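Local atomic coordinates of adenylate isopentenyltransferase (Humulus lupulus, PDB entry 3A8T), a protein that transfers the dimethylallyl group of dimethylallyl diphosphate to ATP, ADP or AMP, a step of cytokinin biosynthesis in hop. Residues A[141-153]-A[170-182]. Sequence-based numbering, arbitrary orientation.
Sequences SFIHALLVDRFDS and ELRYDCCFLWVDV. With ATP (adenosine-5'-triphosphate), chain B.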
# COMPACT_ATOMS: atom_id res chain seq x y z
N SER A 141 -7.92 1.91 -8.64
CA SER A 141 -8.39 1.14 -9.77
C SER A 141 -8.92 -0.24 -9.31
O SER A 141 -9.85 -0.80 -9.92
CB SER A 141 -7.27 0.93 -10.79
OG SER A 141 -6.36 -0.12 -10.42
N PHE A 142 -8.34 -0.81 -8.25
CA PHE A 142 -8.81 -2.09 -7.74
C PHE A 142 -10.04 -1.88 -6.89
O PHE A 142 -10.98 -2.66 -6.96
CB PHE A 142 -7.72 -2.82 -6.91
CG PHE A 142 -6.80 -3.71 -7.75
CD1 PHE A 142 -6.72 -3.58 -9.13
CD2 PHE A 142 -6.02 -4.70 -7.14
CE1 PHE A 142 -5.89 -4.42 -9.90
CE2 PHE A 142 -5.19 -5.52 -7.91
CZ PHE A 142 -5.14 -5.38 -9.28
N ILE A 143 -10.04 -0.84 -6.08
CA ILE A 143 -11.19 -0.57 -5.26
C ILE A 143 -12.43 -0.34 -6.14
O ILE A 143 -13.50 -0.89 -5.89
CB ILE A 143 -10.98 0.66 -4.39
CG1 ILE A 143 -9.88 0.41 -3.35
CG2 ILE A 143 -12.26 1.02 -3.70
CD1 ILE A 143 -9.22 1.70 -2.77
N HIS A 144 -12.29 0.48 -7.18
CA HIS A 144 -13.40 0.76 -8.10
C HIS A 144 -13.87 -0.47 -8.89
O HIS A 144 -15.06 -0.76 -8.95
CB HIS A 144 -13.02 1.93 -9.04
CG HIS A 144 -13.71 1.90 -10.36
ND1 HIS A 144 -13.26 1.13 -11.42
CD2 HIS A 144 -14.83 2.52 -10.80
CE1 HIS A 144 -14.07 1.27 -12.45
NE2 HIS A 144 -15.03 2.10 -12.10
N ALA A 145 -12.94 -1.20 -9.49
CA ALA A 145 -13.31 -2.38 -10.24
C ALA A 145 -14.17 -3.31 -9.37
O ALA A 145 -15.20 -3.81 -9.83
CB ALA A 145 -12.07 -3.13 -10.70
N LEU A 146 -13.74 -3.52 -8.14
CA LEU A 146 -14.44 -4.40 -7.24
C LEU A 146 -15.80 -3.91 -6.79
O LEU A 146 -16.74 -4.69 -6.78
CB LEU A 146 -13.61 -4.68 -5.99
CG LEU A 146 -14.38 -5.42 -4.87
CD1 LEU A 146 -14.61 -6.88 -5.29
CD2 LEU A 146 -13.59 -5.39 -3.61
N LEU A 147 -15.92 -2.63 -6.44
CA LEU A 147 -17.15 -2.07 -5.91
C LEU A 147 -18.31 -1.73 -6.85
O LEU A 147 -19.45 -1.80 -6.41
CB LEU A 147 -16.83 -0.85 -5.04
CG LEU A 147 -15.94 -1.04 -3.80
CD1 LEU A 147 -15.95 0.23 -2.97
CD2 LEU A 147 -16.45 -2.18 -2.96
N VAL A 148 -18.05 -1.35 -8.10
CA VAL A 148 -19.17 -1.01 -8.98
C VAL A 148 -20.17 -2.15 -9.32
O VAL A 148 -19.91 -3.35 -9.17
CB VAL A 148 -18.73 -0.36 -10.35
CG1 VAL A 148 -18.07 1.01 -10.11
CG2 VAL A 148 -17.85 -1.29 -11.12
N ASP A 149 -21.34 -1.73 -9.76
CA ASP A 149 -22.39 -2.65 -10.15
C ASP A 149 -22.08 -3.34 -11.47
O ASP A 149 -22.29 -4.54 -11.62
CB ASP A 149 -23.70 -1.89 -10.25
CG ASP A 149 -24.77 -2.55 -9.45
OD1 ASP A 149 -24.87 -3.80 -9.56
OD2 ASP A 149 -25.50 -1.81 -8.73
N ARG A 150 -21.60 -2.58 -12.43
CA ARG A 150 -21.23 -3.18 -13.71
C ARG A 150 -19.81 -2.71 -13.99
O ARG A 150 -19.53 -1.52 -14.04
CB ARG A 150 -22.19 -2.76 -14.84
CG ARG A 150 -23.54 -3.47 -14.84
CD ARG A 150 -23.98 -3.84 -16.28
NE ARG A 150 -23.06 -4.85 -16.86
CZ ARG A 150 -23.43 -5.89 -17.62
NH1 ARG A 150 -24.71 -6.09 -17.91
NH2 ARG A 150 -22.51 -6.73 -18.08
N PHE A 151 -18.91 -3.65 -14.15
CA PHE A 151 -17.56 -3.24 -14.38
C PHE A 151 -17.28 -2.98 -15.84
O PHE A 151 -17.61 -3.80 -16.69
CB PHE A 151 -16.56 -4.26 -13.82
CG PHE A 151 -15.13 -3.80 -13.92
CD1 PHE A 151 -14.78 -2.51 -13.55
CD2 PHE A 151 -14.16 -4.63 -14.46
CE1 PHE A 151 -13.49 -2.05 -13.73
CE2 PHE A 151 -12.87 -4.17 -14.64
CZ PHE A 151 -12.54 -2.88 -14.28
N ASP A 152 -16.68 -1.83 -16.12
CA ASP A 152 -16.32 -1.45 -17.49
C ASP A 152 -14.96 -2.06 -17.71
O ASP A 152 -13.92 -1.45 -17.46
CB ASP A 152 -16.23 0.06 -17.63
CG ASP A 152 -16.28 0.52 -19.09
OD1 ASP A 152 -15.85 -0.25 -20.00
OD2 ASP A 152 -16.73 1.68 -19.31
N SER A 153 -14.99 -3.31 -18.15
CA SER A 153 -13.81 -4.12 -18.42
C SER A 153 -12.79 -3.27 -19.16
O SER A 153 -11.72 -2.97 -18.64
CB SER A 153 -14.24 -5.33 -19.26
OG SER A 153 -15.57 -5.73 -18.90
N GLU A 170 -24.98 1.76 -9.40
CA GLU A 170 -23.89 2.32 -8.55
C GLU A 170 -23.02 1.23 -7.87
O GLU A 170 -22.28 0.52 -8.55
CB GLU A 170 -24.48 3.26 -7.49
CG GLU A 170 -23.42 3.94 -6.60
CD GLU A 170 -23.89 4.09 -5.17
OE1 GLU A 170 -24.52 3.12 -4.64
OE2 GLU A 170 -23.63 5.16 -4.57
N LEU A 171 -23.11 1.11 -6.55
CA LEU A 171 -22.29 0.12 -5.83
C LEU A 171 -22.90 -1.26 -5.54
O LEU A 171 -24.05 -1.44 -5.25
CB LEU A 171 -21.72 0.73 -4.54
CG LEU A 171 -20.88 2.01 -4.74
CD1 LEU A 171 -20.29 2.39 -3.43
CD2 LEU A 171 -19.81 1.86 -5.74
N ARG A 172 -22.04 -2.24 -5.69
CA ARG A 172 -22.36 -3.63 -5.53
C ARG A 172 -22.65 -3.93 -4.08
O ARG A 172 -23.49 -4.77 -3.79
CB ARG A 172 -21.16 -4.42 -5.98
CG ARG A 172 -21.44 -5.69 -6.66
CD ARG A 172 -20.23 -5.99 -7.49
NE ARG A 172 -19.99 -7.42 -7.51
CZ ARG A 172 -18.79 -7.95 -7.54
NH1 ARG A 172 -17.72 -7.17 -7.56
NH2 ARG A 172 -18.65 -9.27 -7.56
N TYR A 173 -21.96 -3.25 -3.17
CA TYR A 173 -22.16 -3.53 -1.77
C TYR A 173 -22.70 -2.36 -0.97
O TYR A 173 -22.92 -1.27 -1.47
CB TYR A 173 -20.82 -3.94 -1.16
CG TYR A 173 -20.11 -5.05 -1.88
CD1 TYR A 173 -20.54 -6.37 -1.79
CD2 TYR A 173 -19.04 -4.76 -2.73
CE1 TYR A 173 -19.91 -7.38 -2.54
CE2 TYR A 173 -18.42 -5.75 -3.48
CZ TYR A 173 -18.85 -7.05 -3.38
OH TYR A 173 -18.17 -8.00 -4.10
N ASP A 174 -22.92 -2.61 0.30
CA ASP A 174 -23.37 -1.62 1.23
C ASP A 174 -22.04 -1.21 1.90
O ASP A 174 -21.57 -1.86 2.84
CB ASP A 174 -24.28 -2.30 2.25
CG ASP A 174 -24.74 -1.36 3.32
OD1 ASP A 174 -24.74 -0.13 3.07
OD2 ASP A 174 -25.13 -1.87 4.40
N CYS A 175 -21.44 -0.15 1.39
CA CYS A 175 -20.14 0.30 1.87
C CYS A 175 -20.06 1.37 2.95
O CYS A 175 -20.89 2.26 3.04
CB CYS A 175 -19.32 0.83 0.70
SG CYS A 175 -19.10 -0.27 -0.64
N CYS A 176 -19.01 1.28 3.77
CA CYS A 176 -18.69 2.29 4.77
C CYS A 176 -17.25 2.58 4.34
O CYS A 176 -16.45 1.67 4.20
CB CYS A 176 -18.74 1.73 6.19
SG CYS A 176 -18.16 2.92 7.45
N PHE A 177 -16.94 3.85 4.11
CA PHE A 177 -15.64 4.25 3.65
C PHE A 177 -14.90 5.03 4.70
O PHE A 177 -15.34 6.10 5.05
CB PHE A 177 -15.76 5.19 2.45
CG PHE A 177 -16.42 4.60 1.25
CD1 PHE A 177 -15.73 3.75 0.40
CD2 PHE A 177 -17.75 4.93 0.94
CE1 PHE A 177 -16.33 3.22 -0.74
CE2 PHE A 177 -18.37 4.40 -0.20
CZ PHE A 177 -17.66 3.55 -1.04
N LEU A 178 -13.81 4.51 5.22
CA LEU A 178 -13.03 5.28 6.17
C LEU A 178 -11.85 5.77 5.32
O LEU A 178 -11.19 4.96 4.66
CB LEU A 178 -12.50 4.44 7.31
CG LEU A 178 -13.56 3.78 8.19
CD1 LEU A 178 -12.93 3.00 9.33
CD2 LEU A 178 -14.46 4.87 8.72
N TRP A 179 -11.62 7.07 5.33
CA TRP A 179 -10.52 7.66 4.59
C TRP A 179 -9.55 8.26 5.61
O TRP A 179 -9.91 9.20 6.33
CB TRP A 179 -11.05 8.73 3.60
CG TRP A 179 -10.03 9.66 3.04
CD1 TRP A 179 -8.73 9.37 2.72
CD2 TRP A 179 -10.23 11.03 2.67
NE1 TRP A 179 -8.11 10.48 2.17
CE2 TRP A 179 -9.01 11.50 2.13
CE3 TRP A 179 -11.32 11.90 2.74
CZ2 TRP A 179 -8.85 12.80 1.67
CZ3 TRP A 179 -11.16 13.21 2.29
CH2 TRP A 179 -9.94 13.65 1.76
N VAL A 180 -8.34 7.69 5.69
CA VAL A 180 -7.32 8.18 6.62
C VAL A 180 -6.51 9.23 5.89
O VAL A 180 -5.84 8.94 4.92
CB VAL A 180 -6.38 7.02 7.16
CG1 VAL A 180 -5.43 7.56 8.20
CG2 VAL A 180 -7.22 5.94 7.80
N ASP A 181 -6.60 10.45 6.36
CA ASP A 181 -5.92 11.54 5.71
C ASP A 181 -4.76 12.09 6.57
O ASP A 181 -4.79 12.08 7.80
CB ASP A 181 -6.99 12.60 5.38
CG ASP A 181 -6.45 13.81 4.60
OD1 ASP A 181 -5.79 13.65 3.53
OD2 ASP A 181 -6.74 14.93 5.06
N VAL A 182 -3.73 12.55 5.87
CA VAL A 182 -2.56 13.11 6.50
C VAL A 182 -2.18 14.37 5.71
O VAL A 182 -2.27 14.38 4.48
CB VAL A 182 -1.42 12.09 6.43
CG1 VAL A 182 -0.15 12.65 7.02
CG2 VAL A 182 -1.84 10.85 7.19
PG ATP B . -2.61 3.50 -11.73
O1G ATP B . -3.72 2.73 -12.37
O2G ATP B . -1.21 2.85 -12.23
O3G ATP B . -2.65 5.05 -12.19
PB ATP B . -3.79 2.53 -9.43
O1B ATP B . -5.02 3.21 -9.14
O2B ATP B . -4.10 1.38 -10.43
O3B ATP B . -2.71 3.53 -10.06
PA ATP B . -2.01 2.58 -7.25
O1A ATP B . -2.09 4.03 -7.15
O2A ATP B . -2.05 2.01 -5.73
O3A ATP B . -3.25 1.86 -8.06
O5' ATP B . -0.57 2.07 -7.81
C5' ATP B . -0.08 2.83 -8.88
C4' ATP B . 1.42 2.61 -8.92
O4' ATP B . 1.98 3.03 -7.67
C3' ATP B . 1.86 1.13 -9.06
O3' ATP B . 1.92 0.74 -10.43
C2' ATP B . 3.22 1.12 -8.35
O2' ATP B . 4.22 1.49 -9.23
C1' ATP B . 3.09 2.14 -7.24
N9 ATP B . 2.76 1.47 -5.95
C8 ATP B . 1.50 1.31 -5.40
N7 ATP B . 1.56 0.58 -4.30
C5 ATP B . 2.86 0.23 -4.07
C6 ATP B . 3.58 -0.54 -3.07
N6 ATP B . 2.95 -1.15 -2.02
N1 ATP B . 4.92 -0.65 -3.20
C2 ATP B . 5.57 -0.07 -4.20
N3 ATP B . 4.96 0.64 -5.15
C4 ATP B . 3.64 0.82 -5.14
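Arg172 and Leu147 meet where the C-terminal end of helix 140-147 is tied to the approach to strand 174-181, a strand of the parallel sheet of this P-loop, Rossmann-like fold. The amide N of Arg172 gives an almost straight hydrogen bond (2.7 Å, 173°) to Leu147 O, while Asp149 N returns one to Glu170 O, also 2.7 Å but more bent; together they flank the single beta bridge of Val148 with Leu171. Bent at chi3 (144°), the Arg172 chain runs alongside the end of the helix, so that NH1 bonds in the carbonyl plane to Leu146 O at 2.8 Å. Tyr173 OH lies 3.5 Å above the centre of the guanidinium plane. A leucine in place of Arg172 lacks the guanidinium and would probably leave Leu146 O without this partner and the Tyr173 hydroxyl without the flat group it lies over. Arg116 of helix 112-128 holds Val148 O from outside the pair. At the other end of the helix, Ser141 binds the ATP beta-phosphate through N and OG.

Farther in, packing takes over. Leu147, buried, has CG anti to its carbonyl carbon (chi1 -61°), which sets its two methyls against Tyr173, Cys175 and Phe177. CD2 of Leu147 meets the edge of the Tyr173 ring at CD2 (3.7 Å), and its CD1 touches both Cys175 SG (3.9 Å) and the edge of the Phe177 ring, 3.7 Å from CE1.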